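Local coordinates for cellulase (Clostridium cellulovorans, PDB 6UI3), which probably hydrolyses cellulose and related polysaccharides, as the broad-specificity glycoside hydrolase family 5 endoglucanase domain of a longer, dockerin-bearing protein, at residues Phe147-Gln152 / Met193-Cys198; Asn216-Ile221 / Gly264-Ile269. All blocks are in the same frame, centred on the assembly; numbering follows the deposited sequence.

Contact 1: Phe147-Gln152 / Met193-Cys198; sequences FDTINQ and MVPTYC. Unlike the reference sequence in segment 147-152: Gln152 (reference Glu).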
# COMPACT_ATOMS: atom_id res chain seq x y z
N PHE A 147 5.50 -8.03 -1.78
CA PHE A 147 5.91 -7.53 -0.47
C PHE A 147 6.18 -6.02 -0.55
O PHE A 147 6.71 -5.54 -1.56
CB PHE A 147 7.20 -8.23 -0.02
CG PHE A 147 7.07 -9.72 0.23
CD1 PHE A 147 5.85 -10.31 0.53
CD2 PHE A 147 8.20 -10.53 0.17
CE1 PHE A 147 5.78 -11.69 0.80
CE2 PHE A 147 8.13 -11.89 0.43
CZ PHE A 147 6.92 -12.47 0.73
N ASP A 148 5.86 -5.30 0.52
CA ASP A 148 6.00 -3.84 0.64
C ASP A 148 6.78 -3.62 1.94
O ASP A 148 6.29 -3.96 3.01
CB ASP A 148 4.58 -3.25 0.63
CG ASP A 148 4.47 -1.78 1.04
OD1 ASP A 148 5.49 -1.09 1.30
OD2 ASP A 148 3.28 -1.31 1.07
N THR A 149 8.02 -3.12 1.85
CA THR A 149 8.99 -3.34 2.92
C THR A 149 8.65 -2.63 4.23
O THR A 149 9.06 -3.08 5.31
CB THR A 149 10.40 -2.90 2.49
OG1 THR A 149 10.37 -1.49 2.22
CG2 THR A 149 10.93 -3.69 1.30
N ILE A 150 7.97 -1.49 4.16
CA ILE A 150 7.56 -0.70 5.33
C ILE A 150 6.53 0.30 4.82
O ILE A 150 6.69 0.83 3.72
CB ILE A 150 8.76 -0.05 6.04
CG1 ILE A 150 8.33 0.70 7.31
CG2 ILE A 150 9.55 0.85 5.09
CD1 ILE A 150 7.71 -0.16 8.41
N ASN A 151 5.48 0.57 5.58
CA ASN A 151 4.36 1.39 5.11
C ASN A 151 4.74 2.86 4.91
O ASN A 151 4.85 3.33 3.78
CB ASN A 151 3.20 1.22 6.10
CG ASN A 151 2.09 2.18 5.84
OD1 ASN A 151 1.61 2.26 4.70
ND2 ASN A 151 1.67 2.91 6.85
N GLN A 152 4.90 3.61 6.00
CA GLN A 152 5.14 5.06 5.98
C GLN A 152 6.32 5.39 6.89
O GLN A 152 6.16 5.99 7.97
CB GLN A 152 3.87 5.85 6.31
CG GLN A 152 2.91 5.80 5.11
CD GLN A 152 1.57 6.45 5.30
OE1 GLN A 152 0.84 6.65 4.32
NE2 GLN A 152 1.22 6.78 6.51
N MET A 193 8.05 -3.86 -3.24
CA MET A 193 7.77 -2.43 -3.22
C MET A 193 8.61 -1.76 -2.14
O MET A 193 8.69 -2.26 -1.01
CB MET A 193 6.29 -2.18 -2.91
CG MET A 193 5.34 -2.72 -3.97
SD MET A 193 3.61 -2.77 -3.47
CE MET A 193 3.29 -1.05 -3.10
N VAL A 194 9.22 -0.61 -2.48
CA VAL A 194 10.06 0.13 -1.58
C VAL A 194 9.56 1.58 -1.53
O VAL A 194 9.43 2.23 -2.57
CB VAL A 194 11.55 0.09 -1.97
CG1 VAL A 194 12.13 -1.30 -1.65
CG2 VAL A 194 11.78 0.44 -3.44
N PRO A 195 9.23 2.12 -0.35
CA PRO A 195 8.71 3.49 -0.27
C PRO A 195 9.81 4.54 -0.18
O PRO A 195 10.92 4.27 0.28
CB PRO A 195 7.93 3.45 1.06
CG PRO A 195 8.74 2.55 1.91
CD PRO A 195 9.19 1.44 0.96
N THR A 196 9.44 5.75 -0.59
CA THR A 196 10.14 6.96 -0.17
C THR A 196 9.81 7.23 1.31
O THR A 196 8.96 6.58 1.93
CB THR A 196 9.65 8.13 -1.01
OG1 THR A 196 8.23 8.22 -0.82
CG2 THR A 196 9.99 7.98 -2.49
N TYR A 197 10.45 8.25 1.88
CA TYR A 197 10.15 8.68 3.25
C TYR A 197 8.68 9.06 3.34
O TYR A 197 8.18 9.84 2.52
CB TYR A 197 11.07 9.87 3.59
CG TYR A 197 10.94 10.39 5.00
CD1 TYR A 197 10.06 11.41 5.29
CD2 TYR A 197 11.73 9.91 6.04
CE1 TYR A 197 9.93 11.91 6.59
CE2 TYR A 197 11.61 10.41 7.33
CZ TYR A 197 10.71 11.40 7.60
OH TYR A 197 10.60 11.86 8.90
N CYS A 198 7.97 8.49 4.32
CA CYS A 198 6.53 8.64 4.48
C CYS A 198 5.73 8.16 3.27
O CYS A 198 4.54 8.50 3.16
CB CYS A 198 6.09 10.08 4.81
SG CYS A 198 6.54 10.65 6.46
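Asp148 and Met193 form the parallel bridge that joins two neighbouring barrel strands. Met193 N gives a nearly straight bond to Phe147 O (2.7 Å, 176° at the hydrogen). Met193 O then accepts from Thr149 N at 3.1 Å. These bonds grip Met193 from both its ends, and the CB atoms of Asp148 and Met193 lie side by side on one face of the sheet. Beyond the bridge the backbones part as far as Ile150 and Pro195, then close again at Gln152 and Cys198. Pro195 CG sits 3.2 Å from Ile150 O and 3.7 Å from Ile150 CG2. Thr149 OG1, between its own backbone N and carbonyl carbon (chi1 62°), lies 3.4 Å from Pro195 CD and hydrogen-bonds to Asn173 OD1. The far end has few side-chain contacts, and Gln152 is partly exposed. Its CG lies 3.7 Å from Cys198 O, and its OE1 hydrogen-bonds to His222 ND1. Gln152, a glutamate in the reference sequence, stands between Asn151 and Pro153, where family 5 enzymes carry the acid/base glutamate, so it probably marks the catalytic position. Helix 163-182 packs on Phe147, Thr149 and Ile150, while strand 101-105 flanks Asp148 and strand 217-222 flanks Met193 and Pro195.

Contact 2: Asn216-Ile221 / Gly264-Ile269; sequences NVAVSI and GIPVII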
# COMPACT_ATOMS: atom_id res chain seq x y z
N ASN A 216 14.03 -5.69 -9.85
CA ASN A 216 12.64 -6.14 -9.73
C ASN A 216 11.98 -5.54 -8.51
O ASN A 216 11.41 -6.23 -7.66
CB ASN A 216 12.62 -7.66 -9.73
CG ASN A 216 11.23 -8.22 -9.83
OD1 ASN A 216 10.30 -7.56 -10.28
ND2 ASN A 216 11.09 -9.48 -9.43
N VAL A 217 12.02 -4.21 -8.44
CA VAL A 217 11.36 -3.45 -7.39
C VAL A 217 10.48 -2.37 -8.01
O VAL A 217 10.69 -1.92 -9.14
CB VAL A 217 12.34 -2.82 -6.38
CG1 VAL A 217 13.12 -3.88 -5.63
CG2 VAL A 217 13.32 -1.86 -7.07
N ALA A 218 9.50 -1.94 -7.24
CA ALA A 218 8.65 -0.81 -7.59
C ALA A 218 8.67 0.19 -6.45
O ALA A 218 8.79 -0.19 -5.28
CB ALA A 218 7.20 -1.25 -7.82
N VAL A 219 8.54 1.48 -6.77
CA VAL A 219 8.48 2.51 -5.73
C VAL A 219 7.05 2.63 -5.23
O VAL A 219 6.10 2.67 -6.02
CB VAL A 219 9.02 3.85 -6.26
CG1 VAL A 219 8.84 4.95 -5.21
CG2 VAL A 219 10.48 3.72 -6.65
N SER A 220 6.90 2.65 -3.90
CA SER A 220 5.62 2.79 -3.22
C SER A 220 5.38 4.25 -2.86
O SER A 220 6.19 4.85 -2.14
CB SER A 220 5.65 1.96 -1.94
OG SER A 220 4.49 2.22 -1.17
N ILE A 221 4.28 4.80 -3.36
CA ILE A 221 3.87 6.18 -3.10
C ILE A 221 2.45 6.19 -2.54
O ILE A 221 1.56 5.49 -3.05
CB ILE A 221 3.91 7.01 -4.41
CG1 ILE A 221 5.34 7.15 -4.94
CG2 ILE A 221 3.24 8.37 -4.22
CD1 ILE A 221 6.29 7.93 -4.08
N GLY A 264 12.92 3.25 -16.05
CA GLY A 264 12.66 1.82 -16.01
C GLY A 264 12.24 1.27 -14.67
O GLY A 264 12.27 0.05 -14.49
N ILE A 265 11.85 2.12 -13.72
CA ILE A 265 11.43 1.69 -12.39
C ILE A 265 9.95 2.02 -12.23
O ILE A 265 9.58 3.21 -12.23
CB ILE A 265 12.29 2.35 -11.30
CG1 ILE A 265 13.76 1.98 -11.52
CG2 ILE A 265 11.80 1.90 -9.92
CD1 ILE A 265 14.72 2.69 -10.59
N PRO A 266 9.08 1.03 -12.11
CA PRO A 266 7.65 1.34 -12.00
C PRO A 266 7.30 1.94 -10.64
O PRO A 266 8.02 1.75 -9.65
CB PRO A 266 6.98 -0.02 -12.19
CG PRO A 266 8.00 -1.01 -11.77
CD PRO A 266 9.34 -0.42 -12.10
N VAL A 267 6.17 2.63 -10.61
CA VAL A 267 5.62 3.25 -9.40
C VAL A 267 4.22 2.70 -9.17
O VAL A 267 3.41 2.59 -10.10
CB VAL A 267 5.57 4.79 -9.53
CG1 VAL A 267 4.95 5.44 -8.31
CG2 VAL A 267 6.97 5.36 -9.77
N ILE A 268 3.92 2.36 -7.91
CA ILE A 268 2.58 1.96 -7.47
C ILE A 268 2.07 3.01 -6.51
O ILE A 268 2.76 3.36 -5.54
CB ILE A 268 2.63 0.57 -6.80
CG1 ILE A 268 3.01 -0.51 -7.82
CG2 ILE A 268 1.30 0.24 -6.16
CD1 ILE A 268 3.51 -1.79 -7.20
N ILE A 269 0.87 3.53 -6.77
CA ILE A 269 0.18 4.39 -5.81
C ILE A 269 -0.52 3.46 -4.82
O ILE A 269 -1.69 3.07 -5.00
CB ILE A 269 -0.77 5.39 -6.48
CG1 ILE A 269 -0.04 6.21 -7.56
CG2 ILE A 269 -1.40 6.29 -5.44
CD1 ILE A 269 1.09 7.04 -7.07
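Pro266 meets strand 217-221 where that edge would call for an N-H donor, and it has none. Its CD lies 3.6 Å from Val217 O, so the hydrogen-bonded ladder starts one step later. Pro266 O still accepts from Val219 N at 2.9 Å, with the donor in the carbonyl plane. The parallel pattern then runs regularly: Ile268 N bonds to Val219 O, and Ile221 N to Ile268 O at 3.0 Å. The axes of strands 217-221 and 267-269 cross at 34°, the twist of the barrel wall.

One face carries Val219, Ile221, Val267 and Ile269. Ile221 CG1, anti to the carbonyl carbon (chi1 -65°), meets Val267 CG1 at 3.8 Å, and its CG2 meets Ile269 CD1 at 3.8 Å. Val219 CG2 reaches Ile265 CG2, the two side chains lying aslant. On the other face Ala218 CB touches both Pro266 CG and Ile268 CD1. Gly264, at positive phi, closes helix 243-261 in a Schellman motif just before this strand. Val219, Val267 and Ile269 pack toward that helix, and Ile268 lies on the other face with Met193. Every side-chain-to-side-chain contact across the pair is apolar, so register is probably set mainly by the backbone bonds.

Overall arrangement
Contacts 1 and 2 are successive parts of one wall of the eight-stranded parallel TIM barrel, with centres about 10 Å apart. Strands 192-195 and 217-222 are neighbours and join them. Val194 sits at the seam: its N lies 2.9 Å from Ala218 O and its O 2.9 Å from Ser220 N, both probable hydrogen bonds. Pro195 CA also packs on Ser220 CB at 3.8 Å. Contact 2 covers nearly all of strand 217-222 and the first half of strand 267-272, with the turn before it. Contact 1 runs past the strand ends into the loops at the C-terminal mouth, where family 5 enzymes have their active site. His222, which ends strand 217-222, links the two regions through Gln152.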